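Local coordinates for core protein VP4 (Bluetongue virus, PDB 2JHP), which caps viral RNA inside the core, joining several capping activities in one elongated chain that binds S-adenosylhomocysteine and guanine, at residues D464-D469 / V565-W570. Numbering follows the deposited sequence.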
ATOM      1  N   ASP A 464      -8.891  10.408 -20.694  1.00  2.15           N
ATOM      2  CA  ASP A 464      -7.597   9.981 -20.134  1.00 10.48           C
ATOM      3  C   ASP A 464      -7.664   9.181 -18.842  1.00  8.27           C
ATOM      4  O   ASP A 464      -6.643   8.650 -18.398  1.00 12.88           O
ATOM      5  CB  ASP A 464      -6.669  11.182 -19.929  1.00 -6.60           C
ATOM      6  CG  ASP A 464      -6.257  11.840 -21.248  1.00 25.66           C
ATOM      7  OD1 ASP A 464      -6.373  11.195 -22.318  1.00 87.34           O
ATOM      8  OD2 ASP A 464      -5.815  13.009 -21.210  1.00 72.11           O
ATOM      9  N   ILE A 465      -8.843   9.098 -18.228  1.00 10.69           N
ATOM     10  CA  ILE A 465      -8.978   8.353 -16.972  1.00 16.82           C
ATOM     11  C   ILE A 465      -9.798   7.084 -17.136  1.00 28.13           C
ATOM     12  O   ILE A 465     -10.996   7.120 -17.414  1.00 33.51           O
ATOM     13  CB  ILE A 465      -9.514   9.217 -15.799  1.00 26.40           C
ATOM     14  CG1 ILE A 465      -8.658  10.472 -15.598  1.00 33.64           C
ATOM     15  CG2 ILE A 465      -9.541   8.400 -14.493  1.00 23.36           C
ATOM     16  CD1 ILE A 465      -7.272  10.208 -15.040  1.00  9.64           C
ATOM     17  N   ARG A 466      -9.100   5.971 -16.964  1.00 14.06           N
ATOM     18  CA  ARG A 466      -9.643   4.635 -17.018  1.00 11.17           C
ATOM     19  C   ARG A 466     -10.181   4.259 -15.620  1.00 15.61           C
ATOM     20  O   ARG A 466      -9.482   4.394 -14.619  1.00 14.31           O
ATOM     21  CB  ARG A 466      -8.509   3.699 -17.437  1.00 -8.21           C
ATOM     22  CG  ARG A 466      -8.814   2.689 -18.539  1.00 19.32           C
ATOM     23  CD  ARG A 466      -8.826   3.316 -19.933  1.00 -8.34           C
ATOM     24  NE  ARG A 466     -10.054   4.091 -20.109  1.00-12.65           N
ATOM     25  CZ  ARG A 466     -10.085   5.406 -20.293  1.00 48.37           C
ATOM     26  NH1 ARG A 466     -11.245   6.023 -20.424  1.00-11.86           N
ATOM     27  NH2 ARG A 466      -8.961   6.104 -20.353  1.00-13.95           N
ATOM     28  N   ILE A 467     -11.432   3.818 -15.551  1.00 10.55           N
ATOM     29  CA  ILE A 467     -12.057   3.508 -14.267  1.00 13.02           C
ATOM     30  C   ILE A 467     -12.557   2.067 -14.221  1.00 12.50           C
ATOM     31  O   ILE A 467     -13.434   1.675 -14.987  1.00 18.67           O
ATOM     32  CB  ILE A 467     -13.180   4.540 -13.885  1.00-10.28           C
ATOM     33  CG1 ILE A 467     -13.659   4.337 -12.440  1.00 24.03           C
ATOM     34  CG2 ILE A 467     -14.354   4.477 -14.832  1.00 27.11           C
ATOM     35  CD1 ILE A 467     -12.680   4.859 -11.403  1.00 29.75           C
ATOM     36  N   LEU A 468     -11.970   1.280 -13.325  1.00 11.84           N
ATOM     37  CA  LEU A 468     -12.244  -0.154 -13.261  1.00 14.89           C
ATOM     38  C   LEU A 468     -12.282  -0.644 -11.834  1.00 10.90           C
ATOM     39  O   LEU A 468     -11.791   0.024 -10.928  1.00 18.63           O
ATOM     40  CB  LEU A 468     -11.158  -0.933 -14.001  1.00 -8.23           C
ATOM     41  CG  LEU A 468     -10.782  -0.610 -15.441  1.00 13.17           C
ATOM     42  CD1 LEU A 468      -9.475  -1.292 -15.705  1.00-11.28           C
ATOM     43  CD2 LEU A 468     -11.842  -1.092 -16.441  1.00-10.80           C
ATOM     44  N   ASP A 469     -12.860  -1.822 -11.636  1.00 14.77           N
ATOM     45  CA  ASP A 469     -12.806  -2.478 -10.346  1.00 13.05           C
ATOM     46  C   ASP A 469     -11.413  -3.060 -10.202  1.00 14.83           C
ATOM     47  O   ASP A 469     -10.716  -3.234 -11.199  1.00 14.24           O
ATOM     48  CB  ASP A 469     -13.894  -3.547 -10.195  1.00 11.75           C
ATOM     49  CG  ASP A 469     -13.709  -4.725 -11.132  1.00 11.14           C
ATOM     50  OD1 ASP A 469     -12.616  -5.331 -11.130  1.00 22.48           O
ATOM     51  OD2 ASP A 469     -14.672  -5.073 -11.861  1.00 23.54           O
ATOM     52  N   VAL A 565     -18.159  -2.278 -11.490  1.00 16.60           N
ATOM     53  CA  VAL A 565     -17.378  -1.095 -11.862  1.00 16.81           C
ATOM     54  C   VAL A 565     -16.589  -1.383 -13.127  1.00 27.28           C
ATOM     55  O   VAL A 565     -15.611  -2.120 -13.095  1.00 26.08           O
ATOM     56  CB  VAL A 565     -16.376  -0.672 -10.755  1.00 14.30           C
ATOM     57  CG1 VAL A 565     -15.592   0.556 -11.199  1.00 11.88           C
ATOM     58  CG2 VAL A 565     -17.096  -0.416  -9.432  1.00 13.26           C
ATOM     59  N   THR A 566     -17.025  -0.814 -14.243  1.00 30.66           N
ATOM     60  CA  THR A 566     -16.251  -0.880 -15.487  1.00 27.74           C
ATOM     61  C   THR A 566     -16.170   0.501 -16.143  1.00 27.64           C
ATOM     62  O   THR A 566     -16.822   1.440 -15.681  1.00 14.30           O
ATOM     63  CB  THR A 566     -16.818  -1.932 -16.462  1.00 27.37           C
ATOM     64  OG1 THR A 566     -15.848  -2.218 -17.477  1.00 46.55           O
ATOM     65  CG2 THR A 566     -18.132  -1.444 -17.106  1.00 -4.04           C
ATOM     66  N   ASP A 567     -15.376   0.620 -17.211  1.00  4.64           N
ATOM     67  CA  ASP A 567     -15.095   1.922 -17.842  1.00 -6.18           C
ATOM     68  C   ASP A 567     -16.097   2.263 -18.948  1.00  8.07           C
ATOM     69  O   ASP A 567     -16.077   1.673 -20.029  1.00 17.20           O
ATOM     70  CB  ASP A 567     -13.638   2.000 -18.338  1.00 -6.81           C
ATOM     71  CG  ASP A 567     -13.225   3.422 -18.746  1.00 14.12           C
ATOM     72  OD1 ASP A 567     -13.390   4.354 -17.935  1.00 32.95           O
ATOM     73  OD2 ASP A 567     -12.717   3.618 -19.871  1.00  5.36           O
ATOM     74  N   LEU A 568     -16.966   3.229 -18.659  1.00 18.83           N
ATOM     75  CA  LEU A 568     -17.964   3.705 -19.615  1.00  4.09           C
ATOM     76  C   LEU A 568     -17.357   4.221 -20.912  1.00 23.03           C
ATOM     77  O   LEU A 568     -17.799   3.855 -21.994  1.00  6.94           O
ATOM     78  CB  LEU A 568     -18.856   4.783 -18.990  1.00 -5.53           C
ATOM     79  CG  LEU A 568     -19.968   4.295 -18.055  1.00  7.81           C
ATOM     80  CD1 LEU A 568     -20.840   5.470 -17.645  1.00  3.58           C
ATOM     81  CD2 LEU A 568     -20.820   3.211 -18.711  1.00 -7.45           C
ATOM     82  N   PHE A 569     -16.342   5.069 -20.804  1.00  6.59           N
ATOM     83  CA  PHE A 569     -15.750   5.693 -21.989  1.00 18.86           C
ATOM     84  C   PHE A 569     -15.213   4.649 -22.959  1.00  3.44           C
ATOM     85  O   PHE A 569     -15.535   4.662 -24.132  1.00 -7.83           O
ATOM     86  CB  PHE A 569     -14.627   6.648 -21.597  1.00 24.17           C
ATOM     87  CG  PHE A 569     -14.656   7.934 -22.345  1.00-12.98           C
ATOM     88  CD1 PHE A 569     -14.802   9.145 -21.674  1.00 40.07           C
ATOM     89  CD2 PHE A 569     -14.567   7.939 -23.722  1.00 83.71           C
ATOM     90  CE1 PHE A 569     -14.849  10.342 -22.376  1.00 10.28           C
ATOM     91  CE2 PHE A 569     -14.609   9.111 -24.414  1.00-12.56           C
ATOM     92  CZ  PHE A 569     -14.746  10.325 -23.749  1.00 23.39           C
ATOM     93  N   TRP A 570     -14.387   3.742 -22.448  1.00 -6.76           N
ATOM     94  CA  TRP A 570     -13.837   2.642 -23.235  1.00  6.82           C
ATOM     95  C   TRP A 570     -14.953   1.710 -23.739  1.00 20.11           C
ATOM     96  O   TRP A 570     -14.945   1.287 -24.899  1.00  8.86           O
ATOM     97  CB  TRP A 570     -12.810   1.907 -22.373  1.00 24.12           C
ATOM     98  CG  TRP A 570     -12.241   0.657 -22.921  1.00-11.25           C
ATOM     99  CD1 TRP A 570     -12.385   0.165 -24.187  1.00-17.67           C
ATOM    100  CD2 TRP A 570     -11.379  -0.251 -22.230  1.00 -8.03           C
ATOM    101  NE1 TRP A 570     -11.681  -1.012 -24.319  1.00 -8.71           N
ATOM    102  CE2 TRP A 570     -11.055  -1.287 -23.129  1.00 13.14           C
ATOM    103  CE3 TRP A 570     -10.844  -0.287 -20.928  1.00 -9.30           C
ATOM    104  CZ2 TRP A 570     -10.232  -2.356 -22.772  1.00  4.13           C
ATOM    105  CZ3 TRP A 570     -10.029  -1.354 -20.572  1.00  9.14           C
ATOM    106  CH2 TRP A 570      -9.725  -2.367 -21.496  1.00 -7.87           C
TER
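The R466 side chain lays its guanidinium edge against D567 OD2. R466 NE is 2.7 Å from D567 OD2. R466 NH1 is 2.9 Å from the same D567 oxygen. R466 therefore grips side-on, with two nitrogens on one atom. OD2 lies in the guanidinium plane, and the carboxylate is turned 71° from it. NH1 comes to the syn lone pair of OD2, while NE meets the oxygen from above the carboxylate plane. CG of D567 is anti to its backbone N (chi1 -169°), which carries the carboxylate out to the strand side, between R466 and the I467 N-H. D567 OD2 takes a third bond, from W570 N at 3.1 Å. D567 is thus the N-cap of helix 568-576 as well as the partner of R466. The other oxygen, D567 OD1, accepts from I467 N at 3.1 Å and from the hydroxyl of S461. Both carboxylate oxygens are satisfied in a buried place, where the R466 charge would probably favour the ionised form. R466 is also held by the backbone carbonyls of Y462, R463 and E505.

Strand 466-469 is the outermost strand of a mixed seven-stranded sheet, ordered 3-2-1-4-5-7-6 as in Rossmann-like methyltransferases. Its inner neighbour is strand 499-503. Residues 565-567 run antiparallel beside its other edge and lead into helix 568-576. The pairing is irregular: D469 N makes a weak bond to V565 O, and D567 supplies its side chain at I467 N.

V565 CG1 packs on the strand backbone, 3.6 Å from L468 C. V565 CB lies 3.8 Å from D469 CB. L468 brings CD2 to 4.0 Å from D567 CB. OD1 of D469 caps helix 470-480 at G472 N, and its OD2 forms a salt bridge with R519.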